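Local coordinates for protein exonuclease mut-7 homolog (Aedes aegypti, PDB 7JW2) that probably trims the 3' ends of Argonaute-bound microRNAs as a magnesium-dependent 3'-5' exoribonuclease, seen here as its exonuclease domain, at residues L14-S17 against K18-Y22; M63-V66 against M67-Q70; I195-A198 against I199-L203. All coordinates share one frame; numbering follows the deposited sequence.

Contact 1. Residues L14-S17 against K18-Y22; sequences LVDS and KDKFY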
# COMPACT_ATOMS: atom_id res chain seq x y z
N LEU A 14 15.35 -0.60 -2.21
CA LEU A 14 15.40 0.82 -1.90
C LEU A 14 14.02 1.39 -2.21
O LEU A 14 13.57 1.37 -3.37
CB LEU A 14 16.49 1.53 -2.70
CG LEU A 14 16.68 3.03 -2.39
CD1 LEU A 14 17.09 3.26 -0.94
CD2 LEU A 14 17.70 3.68 -3.34
N VAL A 15 13.35 1.88 -1.18
CA VAL A 15 11.99 2.40 -1.31
C VAL A 15 12.10 3.91 -1.48
O VAL A 15 12.36 4.64 -0.52
CB VAL A 15 11.13 2.00 -0.11
CG1 VAL A 15 9.78 2.71 -0.16
CG2 VAL A 15 10.95 0.49 -0.09
N ASP A 16 11.92 4.39 -2.72
CA ASP A 16 12.18 5.80 -3.02
C ASP A 16 11.04 6.42 -3.82
O ASP A 16 11.23 7.45 -4.48
CB ASP A 16 13.52 5.97 -3.76
CG ASP A 16 13.60 5.18 -5.05
OD1 ASP A 16 12.62 4.52 -5.43
OD2 ASP A 16 14.67 5.22 -5.70
N SER A 17 9.86 5.82 -3.76
CA SER A 17 8.71 6.27 -4.52
C SER A 17 7.46 5.73 -3.83
O SER A 17 7.53 4.77 -3.05
CB SER A 17 8.78 5.81 -5.97
OG SER A 17 8.54 4.43 -6.07
N LYS A 18 6.32 6.33 -4.14
CA LYS A 18 5.09 5.96 -3.44
C LYS A 18 4.66 4.55 -3.82
O LYS A 18 4.21 3.80 -2.95
CB LYS A 18 3.99 6.98 -3.70
CG LYS A 18 3.63 7.72 -2.41
CD LYS A 18 2.90 9.04 -2.57
CE LYS A 18 3.48 10.04 -1.56
NZ LYS A 18 2.48 10.88 -0.87
N ASP A 19 4.83 4.15 -5.08
CA ASP A 19 4.48 2.79 -5.46
C ASP A 19 5.33 1.78 -4.70
O ASP A 19 4.82 0.73 -4.29
CB ASP A 19 4.63 2.58 -6.97
CG ASP A 19 6.00 2.94 -7.51
OD1 ASP A 19 6.71 2.05 -8.01
OD2 ASP A 19 6.36 4.12 -7.43
N LYS A 20 6.61 2.06 -4.49
CA LYS A 20 7.47 1.14 -3.77
C LYS A 20 7.10 1.08 -2.29
O LYS A 20 7.18 0.01 -1.67
CB LYS A 20 8.94 1.53 -3.94
CG LYS A 20 9.45 1.28 -5.35
CD LYS A 20 10.86 1.82 -5.55
CE LYS A 20 11.21 1.82 -7.04
NZ LYS A 20 12.44 2.62 -7.29
N PHE A 21 6.67 2.21 -1.73
CA PHE A 21 6.23 2.26 -0.33
C PHE A 21 5.01 1.37 -0.11
O PHE A 21 4.95 0.59 0.86
CB PHE A 21 5.95 3.71 0.04
CG PHE A 21 5.51 3.91 1.46
CD1 PHE A 21 4.17 4.01 1.76
CD2 PHE A 21 6.44 4.05 2.48
CE1 PHE A 21 3.75 4.22 3.07
CE2 PHE A 21 6.03 4.25 3.78
CZ PHE A 21 4.69 4.34 4.07
N TYR A 22 4.02 1.45 -1.00
CA TYR A 22 2.82 0.64 -0.82
C TYR A 22 3.08 -0.82 -1.14
O TYR A 22 2.45 -1.70 -0.54
CB TYR A 22 1.66 1.21 -1.65
CG TYR A 22 1.10 2.43 -0.95
CD1 TYR A 22 0.41 2.30 0.24
CD2 TYR A 22 1.31 3.70 -1.45
CE1 TYR A 22 -0.09 3.40 0.92
CE2 TYR A 22 0.81 4.82 -0.78
CZ TYR A 22 0.13 4.66 0.40
OH TYR A 22 -0.36 5.76 1.07
O HOH W 1 14.52 0.99 -5.72
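Val15 CG1 sits at the edge of the Phe21 ring, close to its plane, and lies 4.0 Å from Phe21 CB and 3.5 Å from Phe21 N. With chi1 at -179° the Phe21 ring swings opposite its own N, toward Asp75 and Leu79 of helix 73-84, so that Val15 meets it at the edge. Within the helix, Phe21 CD1 stands over the centre of one face of the Tyr22 ring, 4.1 Å above its plane. The Asp19 carboxylate is approached from above its plane: Ser17 OG donates to Asp19 OD2 over 2.6 Å, and the same oxygen takes a salt bridge from Arg30 of the second subunit. Ser17 is the N-cap of helix 18-28, where edge strand 12-15 of the RNase H-like exonuclease sheet turns into its first helix. Its OG accepts a weak capping bond from Lys20 N at 3.4 Å, while its carbonyl O receives Phe21 N at 3.0 Å. Asp16 offers the syn lone pair of OD1 to Lys20 NZ, a salt bridge of 2.7 Å reached by an extended lysine chain that runs back along the turn. A water links Lys20 NZ to Leu14 O, donating to that carbonyl at 2.6 Å.

Contact 2. Residues M63-V66 against M67-Q70; sequences MIDV and MVSQ
Asp65 O is gripped twice by Ser69, whose backbone N (3.0 Å) and hydroxyl OG (2.8 Å) come to Asp65 O from opposite faces of its carbonyl plane. The serine can do both because its OG stands beside its own N, anti to the carbonyl carbon (chi1 -75°), with CB pointing back at the strand. Val68 N adds a weak bond to the same oxygen, and its better acceptor is the side chain: Val68 N lies 3.1 Å from Asp65 OD1, which it meets from well above the carboxylate plane, 66° out of it. Asp65 is thus the N-cap of the short helix 66-69, the point where strand 61-65, next to edge strand 12-15 in the mixed RNase H-like sheet, ends and the chain coils into a single weakly bonded turn. The other carboxylate oxygen, OD2, has its polar partner outside the turn, in a salt bridge with Arg175 NE; this cation probably stabilises the negative charge of the buried aspartate. Val68 CG2 lies against Asp65 OD2, at 3.3 Å. At the far end a water serves the backbone, donating to Val66 O at 2.9 Å and weakly to Met67 O, and accepting weakly from Gln70 N at 3.0 Å. Gln70, just past the helix, has left helical angles with a positive phi (60°). Val66 itself points outward from the turn, its side chain resting on Val50 and Trp76.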
# COMPACT_ATOMS: atom_id res chain seq x y z
N MET A 63 14.47 -0.42 2.56
CA MET A 63 15.14 0.77 3.06
C MET A 63 14.38 1.98 2.55
O MET A 63 14.46 2.29 1.36
CB MET A 63 16.60 0.80 2.62
CG MET A 63 17.34 -0.41 3.16
SD MET A 63 19.08 -0.43 2.73
CE MET A 63 18.99 -0.79 1.00
N ILE A 64 13.61 2.63 3.43
CA ILE A 64 12.83 3.80 3.04
C ILE A 64 13.77 5.00 2.96
O ILE A 64 14.35 5.40 3.97
CB ILE A 64 11.69 4.09 4.02
CG1 ILE A 64 10.80 2.86 4.25
CG2 ILE A 64 10.86 5.31 3.53
CD1 ILE A 64 9.94 3.01 5.49
N ASP A 65 13.90 5.57 1.75
CA ASP A 65 14.72 6.77 1.54
C ASP A 65 13.85 7.97 1.87
O ASP A 65 13.02 8.40 1.06
CB ASP A 65 15.26 6.84 0.12
CG ASP A 65 16.24 7.97 -0.06
OD1 ASP A 65 16.15 8.95 0.70
OD2 ASP A 65 17.10 7.86 -0.94
N VAL A 66 14.01 8.49 3.09
CA VAL A 66 13.13 9.56 3.54
C VAL A 66 13.45 10.85 2.81
O VAL A 66 12.57 11.69 2.61
CB VAL A 66 13.25 9.71 5.07
CG1 VAL A 66 12.43 10.89 5.57
CG2 VAL A 66 12.80 8.41 5.76
N MET A 67 14.70 11.02 2.39
CA MET A 67 15.10 12.24 1.70
C MET A 67 14.46 12.34 0.32
O MET A 67 14.08 13.44 -0.11
CB MET A 67 16.62 12.29 1.58
CG MET A 67 17.32 12.59 2.89
SD MET A 67 19.12 12.64 2.71
CE MET A 67 19.31 14.05 1.63
N VAL A 68 14.34 11.23 -0.39
CA VAL A 68 13.90 11.23 -1.79
C VAL A 68 12.41 10.94 -1.93
O VAL A 68 11.76 11.38 -2.89
CB VAL A 68 14.74 10.21 -2.59
CG1 VAL A 68 14.24 10.09 -4.03
CG2 VAL A 68 16.22 10.62 -2.58
N SER A 69 11.82 10.21 -0.97
CA SER A 69 10.51 9.62 -1.20
C SER A 69 9.37 10.64 -1.14
O SER A 69 8.32 10.41 -1.76
CB SER A 69 10.25 8.52 -0.18
OG SER A 69 10.98 7.36 -0.49
N GLN A 70 9.51 11.71 -0.36
CA GLN A 70 8.47 12.74 -0.26
C GLN A 70 7.14 12.17 0.26
O GLN A 70 6.06 12.47 -0.25
CB GLN A 70 8.26 13.45 -1.61
CG GLN A 70 9.52 14.07 -2.20
CD GLN A 70 9.25 14.82 -3.49
OE1 GLN A 70 8.72 15.93 -3.47
NE2 GLN A 70 9.60 14.20 -4.62
O HOH W 2 11.45 13.70 0.83

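Contact 3. Residues I195-A198 against I199-L203; sequences IYDA and IEKQL
Ile195 and Ile199 run alongside each other in the same direction, with Ile195 CG2 4.0 Å from Ile199 CD1; they form part of the apolar face of the helix, Ile195 packing on Leu125 and Leu154 and Ile199 on Leu128. One residue on, a chi1 of -173° lays the Tyr196 ring along the helix beside Glu200, whose OE2 comes within 3.7 Å of Tyr196 CE2. The ring and carboxylate planes are 66° apart, and a water that accepts from Tyr196 OH at 2.7 Å lies between the two groups, although its separation from the glutamate is too short to be trusted. This is plain i to i+4 packing in the long helix 179-205 of the exonuclease domain, and the main chain repeats the same spacing, as when Glu200 N bonds to Tyr196 O at 2.9 Å. Asp197 faces Lys201 in a salt bridge: Lys201 NZ meets OD1 of Asp197 at 3.1 Å, on the syn side but 30° out of the carboxylate plane, and OD2 more weakly. A second water donates to Glu200 OE1 at 3.0 Å and weakly to Asp197 OD1, lying between two like charges that probably repel. Ala198 contributes mainly backbone, its O accepting from Gln202 N at 3.2 Å, while its methyl packs on Cys158 of helix 151-159.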
# COMPACT_ATOMS: atom_id res chain seq x y z
N ILE A 195 20.06 -12.30 15.54
CA ILE A 195 20.34 -12.26 16.97
C ILE A 195 19.19 -12.89 17.76
O ILE A 195 19.41 -13.74 18.63
CB ILE A 195 20.62 -10.82 17.43
CG1 ILE A 195 22.01 -10.37 16.98
CG2 ILE A 195 20.49 -10.71 18.93
CD1 ILE A 195 22.20 -8.88 17.10
N TYR A 196 17.95 -12.46 17.49
CA TYR A 196 16.82 -13.02 18.23
C TYR A 196 16.76 -14.53 18.07
O TYR A 196 16.52 -15.26 19.05
CB TYR A 196 15.51 -12.37 17.76
CG TYR A 196 14.35 -12.81 18.63
CD1 TYR A 196 14.19 -12.28 19.90
CD2 TYR A 196 13.47 -13.79 18.21
CE1 TYR A 196 13.16 -12.70 20.74
CE2 TYR A 196 12.44 -14.22 19.04
CZ TYR A 196 12.30 -13.66 20.30
OH TYR A 196 11.29 -14.07 21.15
N ASP A 197 16.98 -15.02 16.85
CA ASP A 197 16.92 -16.45 16.60
C ASP A 197 17.98 -17.20 17.41
O ASP A 197 17.70 -18.26 17.98
CB ASP A 197 17.09 -16.71 15.10
CG ASP A 197 17.08 -18.17 14.75
OD1 ASP A 197 15.98 -18.75 14.64
OD2 ASP A 197 18.17 -18.74 14.56
N ALA A 198 19.18 -16.63 17.52
CA ALA A 198 20.24 -17.30 18.28
C ALA A 198 19.91 -17.35 19.77
O ALA A 198 20.16 -18.36 20.43
CB ALA A 198 21.57 -16.59 18.04
N ILE A 199 19.35 -16.27 20.31
CA ILE A 199 19.00 -16.24 21.73
C ILE A 199 17.85 -17.20 22.01
O ILE A 199 17.87 -17.93 23.01
CB ILE A 199 18.67 -14.81 22.17
CG1 ILE A 199 19.92 -13.94 22.05
CG2 ILE A 199 18.14 -14.82 23.60
CD1 ILE A 199 19.72 -12.50 22.46
N GLU A 200 16.84 -17.21 21.14
CA GLU A 200 15.73 -18.16 21.25
C GLU A 200 16.25 -19.60 21.35
O GLU A 200 15.83 -20.37 22.22
CB GLU A 200 14.82 -17.99 20.03
CG GLU A 200 13.44 -18.62 20.09
CD GLU A 200 12.58 -18.16 18.93
OE1 GLU A 200 13.07 -18.18 17.77
OE2 GLU A 200 11.42 -17.75 19.16
N LYS A 201 17.16 -19.97 20.45
CA LYS A 201 17.67 -21.34 20.42
C LYS A 201 18.39 -21.69 21.71
O LYS A 201 18.25 -22.80 22.23
CB LYS A 201 18.59 -21.53 19.22
CG LYS A 201 17.86 -21.75 17.91
CD LYS A 201 18.82 -21.71 16.73
CE LYS A 201 18.09 -21.96 15.41
NZ LYS A 201 16.64 -21.62 15.47
N GLN A 202 19.16 -20.75 22.27
CA GLN A 202 19.89 -21.06 23.49
C GLN A 202 18.98 -21.10 24.71
O GLN A 202 19.21 -21.90 25.62
CB GLN A 202 21.04 -20.06 23.67
CG GLN A 202 21.72 -20.10 25.03
CD GLN A 202 22.46 -21.39 25.32
OE1 GLN A 202 22.79 -21.66 26.47
NE2 GLN A 202 22.75 -22.18 24.28
N LEU A 203 17.93 -20.28 24.75
CA LEU A 203 16.95 -20.39 25.84
C LEU A 203 16.26 -21.74 25.82
O LEU A 203 16.08 -22.37 26.87
CB LEU A 203 15.92 -19.26 25.74
CG LEU A 203 16.43 -17.89 26.16
CD1 LEU A 203 15.38 -16.83 25.76
CD2 LEU A 203 16.73 -17.82 27.65
O HOH W 3 10.39 -16.56 20.97
O HOH W 4 13.38 -16.58 15.21

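Contacts 1 and 2 are neighbours, their centres 8 Å apart, because strands 12-15 and 61-65 run parallel in one sheet and each leads into an N-capped helix, 18-28 and the short 66-69. They touch directly: Val15 N lies 2.8 Å from Met63 O and Val15 O 2.9 Å from Asp65 N, probable hydrogen bonds, and Ser69 OG packs 3.2 Å from Asp16 CA. Contact 3 lies on the opposite side of the chain's centre, about 32 Å centre to centre from both and about 17 Å from contact 2 at the nearest atoms. Its helix 179-205 nevertheless reaches back to contact 2, where Leu182, Ala185 and Ala186 pack on Met63. Only contact 1 meets the second subunit.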